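Hypoxanthine-guanine phosphoribosyltransferase (Thermus thermophilus, PDB 3ACD) probably catalyses the magnesium-dependent salvage of hypoxanthine and guanine, joining each to 5-phospho-alpha-D-ribose 1-diphosphate to give IMP or GMP and diphosphate. Local coordinates at residues A[52-57]-A[157-162]; A[44-49]-A[166-171]; A[28-33]-A[144-149]. One frame throughout, in Å; residues are numbered along the deposited sequence.

Contact 1. Residues A[52-57]-A[157-162]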
loop_
_atom_site.group_PDB
_atom_site.type_symbol
_atom_site.label_atom_id
_atom_site.label_comp_id
_atom_site.label_asym_id
_atom_site.label_seq_id
_atom_site.Cartn_x
_atom_site.Cartn_y
_atom_site.Cartn_z
ATOM N N MET A 52 5.531 2.339 1.842
ATOM C CA MET A 52 5.432 1.130 2.658
ATOM C C MET A 52 5.626 -0.127 1.800
ATOM O O MET A 52 6.419 -1.012 2.141
ATOM C CB MET A 52 4.059 1.076 3.335
ATOM C CG MET A 52 3.813 -0.174 4.168
ATOM S SD MET A 52 4.539 -0.106 5.821
ATOM C CE MET A 52 3.601 -1.429 6.639
ATOM N N ALA A 53 4.897 -0.208 0.689
ATOM C CA ALA A 53 4.990 -1.365 -0.201
ATOM C C ALA A 53 6.416 -1.617 -0.685
ATOM O O ALA A 53 6.873 -2.760 -0.714
ATOM C CB ALA A 53 4.057 -1.182 -1.403
ATOM N N ASP A 54 7.122 -0.558 -1.065
ATOM C CA ASP A 54 8.493 -0.718 -1.544
ATOM C C ASP A 54 9.474 -0.985 -0.406
ATOM O O ASP A 54 10.376 -1.814 -0.534
ATOM C CB ASP A 54 8.938 0.525 -2.318
ATOM C CG ASP A 54 8.184 0.705 -3.619
ATOM O OD1 ASP A 54 7.393 -0.192 -3.980
ATOM O OD2 ASP A 54 8.382 1.742 -4.284
ATOM N N LEU A 55 9.288 -0.288 0.710
ATOM C CA LEU A 55 10.164 -0.439 1.866
ATOM C C LEU A 55 10.166 -1.848 2.465
ATOM O O LEU A 55 11.234 -2.418 2.700
ATOM C CB LEU A 55 9.784 0.571 2.961
ATOM C CG LEU A 55 10.653 0.551 4.227
ATOM C CD1 LEU A 55 12.073 0.957 3.875
ATOM C CD2 LEU A 55 10.084 1.499 5.278
ATOM N N VAL A 56 8.988 -2.419 2.717
ATOM C CA VAL A 56 8.945 -3.747 3.317
ATOM C C VAL A 56 9.604 -4.810 2.442
ATOM O O VAL A 56 10.221 -5.744 2.954
ATOM C CB VAL A 56 7.494 -4.179 3.680
ATOM C CG1 VAL A 56 6.901 -3.185 4.677
ATOM C CG2 VAL A 56 6.625 -4.287 2.431
ATOM N N ARG A 57 9.500 -4.655 1.126
ATOM C CA ARG A 57 10.110 -5.611 0.212
ATOM C C ARG A 57 11.630 -5.493 0.197
ATOM O O ARG A 57 12.312 -6.283 -0.459
ATOM C CB ARG A 57 9.552 -5.427 -1.200
ATOM C CG ARG A 57 8.153 -6.013 -1.362
ATOM C CD ARG A 57 7.620 -5.822 -2.767
ATOM N NE ARG A 57 7.205 -4.445 -3.026
ATOM C CZ ARG A 57 6.614 -4.054 -4.152
ATOM N NH1 ARG A 57 6.381 -4.943 -5.111
ATOM N NH2 ARG A 57 6.244 -2.787 -4.317
ATOM N N TYR A 157 3.827 15.915 -4.394
ATOM C CA TYR A 157 2.813 14.904 -4.640
ATOM C C TYR A 157 3.390 13.805 -5.520
ATOM O O TYR A 157 4.484 13.950 -6.070
ATOM C CB TYR A 157 1.555 15.533 -5.262
ATOM C CG TYR A 157 1.762 16.221 -6.592
ATOM C CD1 TYR A 157 1.543 15.543 -7.791
ATOM C CD2 TYR A 157 2.166 17.556 -6.653
ATOM C CE1 TYR A 157 1.716 16.182 -9.021
ATOM C CE2 TYR A 157 2.346 18.201 -7.876
ATOM C CZ TYR A 157 2.119 17.509 -9.055
ATOM O OH TYR A 157 2.302 18.143 -10.264
ATOM N N GLY A 158 2.659 12.700 -5.623
ATOM C CA GLY A 158 3.118 11.563 -6.397
ATOM C C GLY A 158 3.628 10.497 -5.442
ATOM O O GLY A 158 3.790 10.761 -4.250
ATOM N N TYR A 159 3.868 9.292 -5.953
ATOM C CA TYR A 159 4.380 8.192 -5.138
ATOM C C TYR A 159 3.554 8.031 -3.851
ATOM O O TYR A 159 4.107 7.915 -2.755
ATOM C CB TYR A 159 5.858 8.451 -4.794
ATOM C CG TYR A 159 6.618 7.246 -4.271
ATOM C CD1 TYR A 159 7.070 6.242 -5.137
ATOM C CD2 TYR A 159 6.880 7.104 -2.910
ATOM C CE1 TYR A 159 7.767 5.127 -4.649
ATOM C CE2 TYR A 159 7.567 6.000 -2.415
ATOM C CZ TYR A 159 8.008 5.015 -3.284
ATOM O OH TYR A 159 8.673 3.919 -2.775
ATOM N N GLY A 160 2.231 8.038 -3.993
ATOM C CA GLY A 160 1.360 7.878 -2.839
ATOM C C GLY A 160 0.777 9.167 -2.286
ATOM O O GLY A 160 -0.332 9.173 -1.743
ATOM N N LEU A 161 1.520 10.263 -2.420
ATOM C CA LEU A 161 1.066 11.556 -1.921
ATOM C C LEU A 161 0.123 12.191 -2.932
ATOM O O LEU A 161 0.374 12.165 -4.136
ATOM C CB LEU A 161 2.264 12.472 -1.645
ATOM C CG LEU A 161 3.152 12.087 -0.449
ATOM C CD1 LEU A 161 3.827 10.751 -0.706
ATOM C CD2 LEU A 161 4.206 13.168 -0.221
ATOM N N ASP A 162 -0.960 12.773 -2.433
ATOM C CA ASP A 162 -1.965 13.368 -3.300
ATOM C C ASP A 162 -1.948 14.876 -3.460
ATOM O O ASP A 162 -1.307 15.613 -2.707
ATOM C CB ASP A 162 -3.357 12.985 -2.802
ATOM C CG ASP A 162 -3.734 13.726 -1.529
ATOM O OD1 ASP A 162 -3.012 13.578 -0.524
ATOM O OD2 ASP A 162 -4.741 14.463 -1.537
#
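Tyr159 meets Asp54 at the outer end of a tight turn, and everything that passes between 52-57 and 157-162 goes through this pair. The second segment leaves its short strand at Tyr157, whose ring is held by Arg163 in a cation-pi contact. Gly158 then opens a type I' turn, bonded to Leu161 in both directions; Gly158 N donates to Leu161 O over 2.8 Å. Tyr159 is the first corner of the turn. Its CG is anti to the backbone N (chi1 -165°), which sends the ring out toward helix 49-56, where it touches Ile19 and Val23 of helix 16-33 and Ile50 and Phe51 of helix 49-56. At the tip, Tyr159 OH donates to Asp54 OD2 over 2.7 Å, on the anti side and 35° out of the carboxylate plane. That same OD2 forms a salt bridge with Arg57 NH1 of the second subunit, while Asp54 OD1 pairs with Arg57 NH2 of its own chain in a salt bridge of 2.9 Å, whose hydrogen bond is weak. A phenylalanine here would probably leave Asp54 OD2 without its hydroxyl donor, and the carboxylate held by its arginine partners alone. Gly160, the second corner, has backbone angles at which a CB would strike the preceding carbonyl oxygen. After Leu161, Asp162, seen to bind GMP in a structure of this protein, though not in this chain, accepts from Gln165 N through OD2. The paired bonds of this type I' turn are those of a two-residue beta hairpin loop; its first corner meets helix 49-56 beside the dimer interface of this type I phosphoribosyltransferase.

Contact 2. Residues A[44-49]-A[166-171]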
loop_
_atom_site.group_PDB
_atom_site.type_symbol
_atom_site.label_atom_id
_atom_site.label_comp_id
_atom_site.label_asym_id
_atom_site.label_seq_id
_atom_site.Cartn_x
_atom_site.Cartn_y
_atom_site.Cartn_z
ATOM N N VAL A 44 1.038 4.730 7.848
ATOM C CA VAL A 44 0.088 5.813 8.049
ATOM C C VAL A 44 -0.587 6.113 6.713
ATOM O O VAL A 44 0.015 6.700 5.811
ATOM C CB VAL A 44 0.783 7.093 8.581
ATOM C CG1 VAL A 44 -0.234 8.222 8.721
ATOM C CG2 VAL A 44 1.426 6.810 9.936
ATOM N N LEU A 45 -1.841 5.689 6.588
ATOM C CA LEU A 45 -2.621 5.898 5.367
ATOM C C LEU A 45 -3.100 7.347 5.278
ATOM O O LEU A 45 -3.235 8.013 6.302
ATOM C CB LEU A 45 -3.831 4.956 5.358
ATOM C CG LEU A 45 -3.526 3.462 5.236
ATOM C CD1 LEU A 45 -4.801 2.654 5.433
ATOM C CD2 LEU A 45 -2.917 3.185 3.869
ATOM N N ASN A 46 -3.381 7.835 4.072
ATOM C CA ASN A 46 -3.271 7.069 2.826
ATOM C C ASN A 46 -1.928 7.267 2.128
ATOM O O ASN A 46 -1.461 6.388 1.402
ATOM C CB ASN A 46 -4.362 7.509 1.838
ATOM C CG ASN A 46 -5.761 7.118 2.275
ATOM O OD1 ASN A 46 -6.749 7.594 1.714
ATOM N ND2 ASN A 46 -5.855 6.242 3.260
ATOM N N GLY A 47 -1.320 8.427 2.349
ATOM C CA GLY A 47 -0.071 8.779 1.688
ATOM C C GLY A 47 1.154 7.881 1.703
ATOM O O GLY A 47 1.928 7.890 0.745
ATOM N N ALA A 48 1.349 7.104 2.758
ATOM C CA ALA A 48 2.538 6.263 2.841
ATOM C C ALA A 48 2.427 4.851 2.280
ATOM O O ALA A 48 3.392 4.092 2.347
ATOM C CB ALA A 48 3.003 6.191 4.297
ATOM N N PHE A 49 1.291 4.491 1.693
ATOM C CA PHE A 49 1.148 3.113 1.235
ATOM C C PHE A 49 2.110 2.613 0.156
ATOM O O PHE A 49 2.450 1.429 0.150
ATOM C CB PHE A 49 -0.319 2.826 0.857
ATOM C CG PHE A 49 -0.656 3.070 -0.586
ATOM C CD1 PHE A 49 -0.695 2.009 -1.487
ATOM C CD2 PHE A 49 -0.993 4.342 -1.032
ATOM C CE1 PHE A 49 -1.074 2.211 -2.814
ATOM C CE2 PHE A 49 -1.375 4.558 -2.366
ATOM C CZ PHE A 49 -1.416 3.486 -3.253
ATOM N N PHE A 166 -5.863 13.381 -6.155
ATOM C CA PHE A 166 -5.306 12.888 -7.416
ATOM C C PHE A 166 -3.782 12.785 -7.347
ATOM O O PHE A 166 -3.159 13.201 -6.371
ATOM C CB PHE A 166 -5.674 13.835 -8.569
ATOM C CG PHE A 166 -7.110 13.753 -9.002
ATOM C CD1 PHE A 166 -7.507 12.842 -9.976
ATOM C CD2 PHE A 166 -8.067 14.599 -8.446
ATOM C CE1 PHE A 166 -8.838 12.774 -10.393
ATOM C CE2 PHE A 166 -9.400 14.540 -8.857
ATOM C CZ PHE A 166 -9.786 13.626 -9.833
ATOM N N ASP A 167 -3.202 12.207 -8.396
ATOM C CA ASP A 167 -1.758 12.061 -8.548
ATOM C C ASP A 167 -0.982 11.154 -7.592
ATOM O O ASP A 167 0.248 11.202 -7.572
ATOM C CB ASP A 167 -1.102 13.446 -8.568
ATOM C CG ASP A 167 -1.635 14.326 -9.682
ATOM O OD1 ASP A 167 -1.695 13.852 -10.834
ATOM O OD2 ASP A 167 -1.988 15.493 -9.407
ATOM N N ARG A 168 -1.674 10.335 -6.804
ATOM C CA ARG A 168 -0.975 9.421 -5.904
ATOM C C ARG A 168 -0.280 8.349 -6.749
ATOM O O ARG A 168 0.678 7.723 -6.302
ATOM C CB ARG A 168 -1.954 8.714 -4.954
ATOM C CG ARG A 168 -2.671 9.595 -3.932
ATOM C CD ARG A 168 -3.524 8.707 -3.019
ATOM N NE ARG A 168 -4.438 9.456 -2.161
ATOM C CZ ARG A 168 -4.087 10.104 -1.054
ATOM N NH1 ARG A 168 -2.824 10.106 -0.646
ATOM N NH2 ARG A 168 -5.010 10.751 -0.352
ATOM N N ASN A 169 -0.762 8.153 -7.976
ATOM C CA ASN A 169 -0.214 7.129 -8.859
ATOM C C ASN A 169 1.055 7.472 -9.641
ATOM O O ASN A 169 1.599 6.616 -10.334
ATOM C CB ASN A 169 -1.311 6.631 -9.817
ATOM C CG ASN A 169 -1.909 7.744 -10.666
ATOM O OD1 ASN A 169 -2.161 8.848 -10.183
ATOM N ND2 ASN A 169 -2.165 7.444 -11.932
ATOM N N LEU A 170 1.533 8.707 -9.536
ATOM C CA LEU A 170 2.768 9.081 -10.225
ATOM C C LEU A 170 3.895 8.260 -9.597
ATOM O O LEU A 170 4.006 8.179 -8.373
ATOM C CB LEU A 170 3.049 10.583 -10.061
ATOM C CG LEU A 170 2.466 11.549 -11.102
ATOM C CD1 LEU A 170 1.001 11.251 -11.361
ATOM C CD2 LEU A 170 2.653 12.982 -10.613
ATOM N N PRO A 171 4.739 7.627 -10.426
ATOM C CA PRO A 171 5.841 6.817 -9.892
ATOM C C PRO A 171 6.996 7.627 -9.306
ATOM O O PRO A 171 7.929 7.067 -8.722
ATOM C CB PRO A 171 6.260 5.976 -11.096
ATOM C CG PRO A 171 5.993 6.894 -12.247
ATOM C CD PRO A 171 4.655 7.504 -11.893
#
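Arg168 lays one face of its guanidinium group over Asn46 CB, which stands 3.7 Å above the plane and toward its rim. Asn46 CB is 3.9 Å from Arg168 CZ, and the Asn46 amide is turned 75° from the guanidinium plane, so the two flat groups do not stack. The arginine runs extended from CG to NE; a bend at the last torsion (chi4 -77°) then swings the guanidinium across the line of the chain and brings its face to the asparagine. Arg168 NH1 also approaches Gly47 N obliquely at 3.7 Å, a van der Waals contact between two donors.

The polar partners of the arginine lie elsewhere: NH1 donates to Gly160 O and NH2 to Gln165 OE1, with a long, weak ion pair from NH2 to Asp162 OD1. Held in this way, the guanidinium packs with its face on Asn46 CB and only obliquely against Gly47. A type I turn runs from Asn46 to Phe49. The peptide before Asn46 is cis, consistent with the non-proline cis peptide of the diphosphate-binding loop in hypoxanthine-guanine phosphoribosyltransferases. Bound IMP and Asp103 of its site lie close to Gly47.

The first segment continues from strand 40-45, which runs between strands 64-70 and 97-102 in the parallel sheet, with Val44 bonded to Val101 and Leu45 to Ile68; the chain continues into helix 49-56. The Phe49 ring meets Phe67 of the second subunit edge-to-face, while 166-171 lies in the loop between strands 156-157 and 174-175, with Arg168 and Leu170 backbone-bonded to Gly160 and Tyr159.

Contact 3. Residues A[28-33]-A[144-149]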
loop_
_atom_site.group_PDB
_atom_site.type_symbol
_atom_site.label_atom_id
_atom_site.label_comp_id
_atom_site.label_asym_id
_atom_site.label_seq_id
_atom_site.Cartn_x
_atom_site.Cartn_y
_atom_site.Cartn_z
ATOM N N GLY A 28 17.702 -1.681 3.835
ATOM C CA GLY A 28 18.923 -2.349 4.249
ATOM C C GLY A 28 19.349 -1.919 5.640
ATOM O O GLY A 28 19.770 -2.749 6.449
ATOM N N GLU A 29 19.244 -0.621 5.921
ATOM C CA GLU A 29 19.614 -0.094 7.230
ATOM C C GLU A 29 18.719 -0.698 8.305
ATOM O O GLU A 29 19.192 -1.108 9.366
ATOM C CB GLU A 29 19.473 1.432 7.273
ATOM C CG GLU A 29 20.283 2.195 6.238
ATOM C CD GLU A 29 20.285 3.696 6.493
ATOM O OE1 GLU A 29 19.203 4.261 6.754
ATOM O OE2 GLU A 29 21.368 4.313 6.426
ATOM N N ILE A 30 17.418 -0.744 8.031
ATOM C CA ILE A 30 16.467 -1.298 8.985
ATOM C C ILE A 30 16.771 -2.768 9.262
ATOM O O ILE A 30 16.776 -3.200 10.413
ATOM C CB ILE A 30 15.014 -1.150 8.462
ATOM C CG1 ILE A 30 14.619 0.329 8.468
ATOM C CG2 ILE A 30 14.052 -1.965 9.325
ATOM C CD1 ILE A 30 13.293 0.635 7.802
ATOM N N ALA A 31 17.034 -3.528 8.204
ATOM C CA ALA A 31 17.332 -4.949 8.343
ATOM C C ALA A 31 18.554 -5.150 9.239
ATOM O O ALA A 31 18.582 -6.049 10.080
ATOM C CB ALA A 31 17.575 -5.565 6.970
ATOM N N ARG A 32 19.556 -4.298 9.057
ATOM C CA ARG A 32 20.778 -4.370 9.852
ATOM C C ARG A 32 20.512 -3.970 11.300
ATOM O O ARG A 32 20.919 -4.670 12.229
ATOM C CB ARG A 32 21.851 -3.448 9.265
ATOM C CG ARG A 32 23.114 -3.365 10.110
ATOM C CD ARG A 32 24.084 -2.318 9.587
ATOM N NE ARG A 32 24.575 -2.637 8.249
ATOM C CZ ARG A 32 25.491 -1.922 7.602
ATOM N NH1 ARG A 32 26.018 -0.846 8.170
ATOM N NH2 ARG A 32 25.880 -2.283 6.385
ATOM N N ASP A 33 19.830 -2.842 11.486
ATOM C CA ASP A 33 19.521 -2.346 12.824
ATOM C C ASP A 33 18.622 -3.288 13.612
ATOM O O ASP A 33 18.731 -3.378 14.834
ATOM C CB ASP A 33 18.844 -0.971 12.751
ATOM C CG ASP A 33 19.774 0.122 12.261
ATOM O OD1 ASP A 33 20.985 -0.144 12.104
ATOM O OD2 ASP A 33 19.291 1.254 12.042
ATOM N N ILE A 144 13.043 11.117 13.219
ATOM C CA ILE A 144 12.931 10.400 11.959
ATOM C C ILE A 144 14.253 9.653 11.870
ATOM O O ILE A 144 15.291 10.233 11.543
ATOM C CB ILE A 144 12.789 11.331 10.738
ATOM C CG1 ILE A 144 11.571 12.241 10.898
ATOM C CG2 ILE A 144 12.618 10.484 9.474
ATOM C CD1 ILE A 144 11.344 13.169 9.712
ATOM N N HIS A 145 14.212 8.365 12.186
ATOM C CA HIS A 145 15.409 7.537 12.177
ATOM C C HIS A 145 15.806 7.077 10.786
ATOM O O HIS A 145 16.985 6.847 10.512
ATOM C CB HIS A 145 15.193 6.330 13.088
ATOM C CG HIS A 145 14.719 6.699 14.458
ATOM N ND1 HIS A 145 13.423 7.091 14.715
ATOM C CD2 HIS A 145 15.384 6.796 15.635
ATOM C CE1 HIS A 145 13.309 7.416 15.991
ATOM N NE2 HIS A 145 14.484 7.248 16.571
ATOM N N TYR A 146 14.816 6.939 9.913
ATOM C CA TYR A 146 15.052 6.501 8.544
ATOM C C TYR A 146 14.350 7.470 7.602
ATOM O O TYR A 146 13.157 7.342 7.321
ATOM C CB TYR A 146 14.515 5.081 8.370
ATOM C CG TYR A 146 15.095 4.126 9.381
ATOM C CD1 TYR A 146 16.420 3.696 9.285
ATOM C CD2 TYR A 146 14.338 3.690 10.467
ATOM C CE1 TYR A 146 16.975 2.856 10.250
ATOM C CE2 TYR A 146 14.882 2.854 11.435
ATOM C CZ TYR A 146 16.199 2.441 11.320
ATOM O OH TYR A 146 16.732 1.617 12.280
ATOM N N LEU A 147 15.109 8.447 7.120
ATOM C CA LEU A 147 14.573 9.466 6.232
ATOM C C LEU A 147 15.021 9.279 4.795
ATOM O O LEU A 147 16.202 9.079 4.522
ATOM C CB LEU A 147 15.003 10.852 6.715
ATOM C CG LEU A 147 14.585 12.024 5.825
ATOM C CD1 LEU A 147 13.064 12.110 5.768
ATOM C CD2 LEU A 147 15.185 13.321 6.368
ATOM N N GLY A 148 14.070 9.350 3.873
ATOM C CA GLY A 148 14.416 9.205 2.475
ATOM C C GLY A 148 15.135 10.448 1.985
ATOM O O GLY A 148 16.313 10.395 1.620
ATOM N N PHE A 149 14.435 11.576 2.003
ATOM C CA PHE A 149 15.004 12.831 1.517
ATOM C C PHE A 149 14.563 14.050 2.321
ATOM O O PHE A 149 13.389 14.177 2.680
ATOM C CB PHE A 149 14.569 13.069 0.065
ATOM C CG PHE A 149 14.870 11.931 -0.865
ATOM C CD1 PHE A 149 16.088 11.863 -1.537
ATOM C CD2 PHE A 149 13.925 10.931 -1.084
ATOM C CE1 PHE A 149 16.358 10.813 -2.419
ATOM C CE2 PHE A 149 14.186 9.880 -1.961
ATOM C CZ PHE A 149 15.403 9.821 -2.630
HETATM O O HOH W 1 19.309 6.057 9.315
#
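Tyr146 lies against Glu29, Ile30 and Asp33, filling the seam where helix 16-33 packs on the parallel sheet of this type I phosphoribosyltransferase fold. The tyrosine belongs to strand 146-150, bonded through its backbone to Val128 and Ala130 of the neighbouring strand 125-130. From CB, which points at the helix, the ring carbon CG takes the position anti to the carbonyl carbon (chi1 -55°), and this carries the ring lengthwise along the helix surface. Ile30 CG1 then sits almost exactly over the middle of one face, 3.6 Å from the centroid and 1° off the ring normal, a CH-pi contact centred on the ring. Its CD1 extends toward the rim, 4.2 Å from Tyr146 CD2. On the opposite face His145 CB sits nearer the rim, so the ring has its own neighbour in sequence on one side and the helix on the other.

Along one edge the two acids of the helix follow in order. Tyr146 CD1 comes first, with Glu29 OE1 in the ring plane at 3.8 Å. Farther out, Tyr146 CE1 is 3.3 Å from Asp33 OD2, also at the edge. The hydroxyl ends the run: Tyr146 OH donates to Asp33 OD2 over 2.6 Å, using the anti lone pair of that oxygen, with carboxylate and ring planes 40° apart. Arg127 NH1, from strand 125-130, is also hydrogen-bonded to the hydroxyl and forms a long, weak ion pair with the same carboxylate oxygen, so its charge may stabilise the short bond. Beside the ring, a water bridges the helix to the chain just before the strand, donating to Glu29 OE1 at 3.1 Å and to His145 O at 2.7 Å.

Overall arrangement
From the N terminus the chain first supplies 28-33, the end of helix 16-33, then 44-49 at the close of strand 40-45, then 52-57 on helix 49-56. Contact 3 is completed first, when 144-149 returns to the helix. Contact 1 follows at 157-162 and contact 2 last, at 166-171, so the loop of contact 2 encloses that of contact 1, and contact 3 crosses both. Segments 157-162 and 166-171 join through probable backbone hydrogen bonds, while Leu55 packs on Ile30 between contacts 1 and 3. Together they tie helices 16-33 and 49-56 and the sheet to the loop between strands 156-157 and 174-175; contacts 1 and 2 also touch the second subunit.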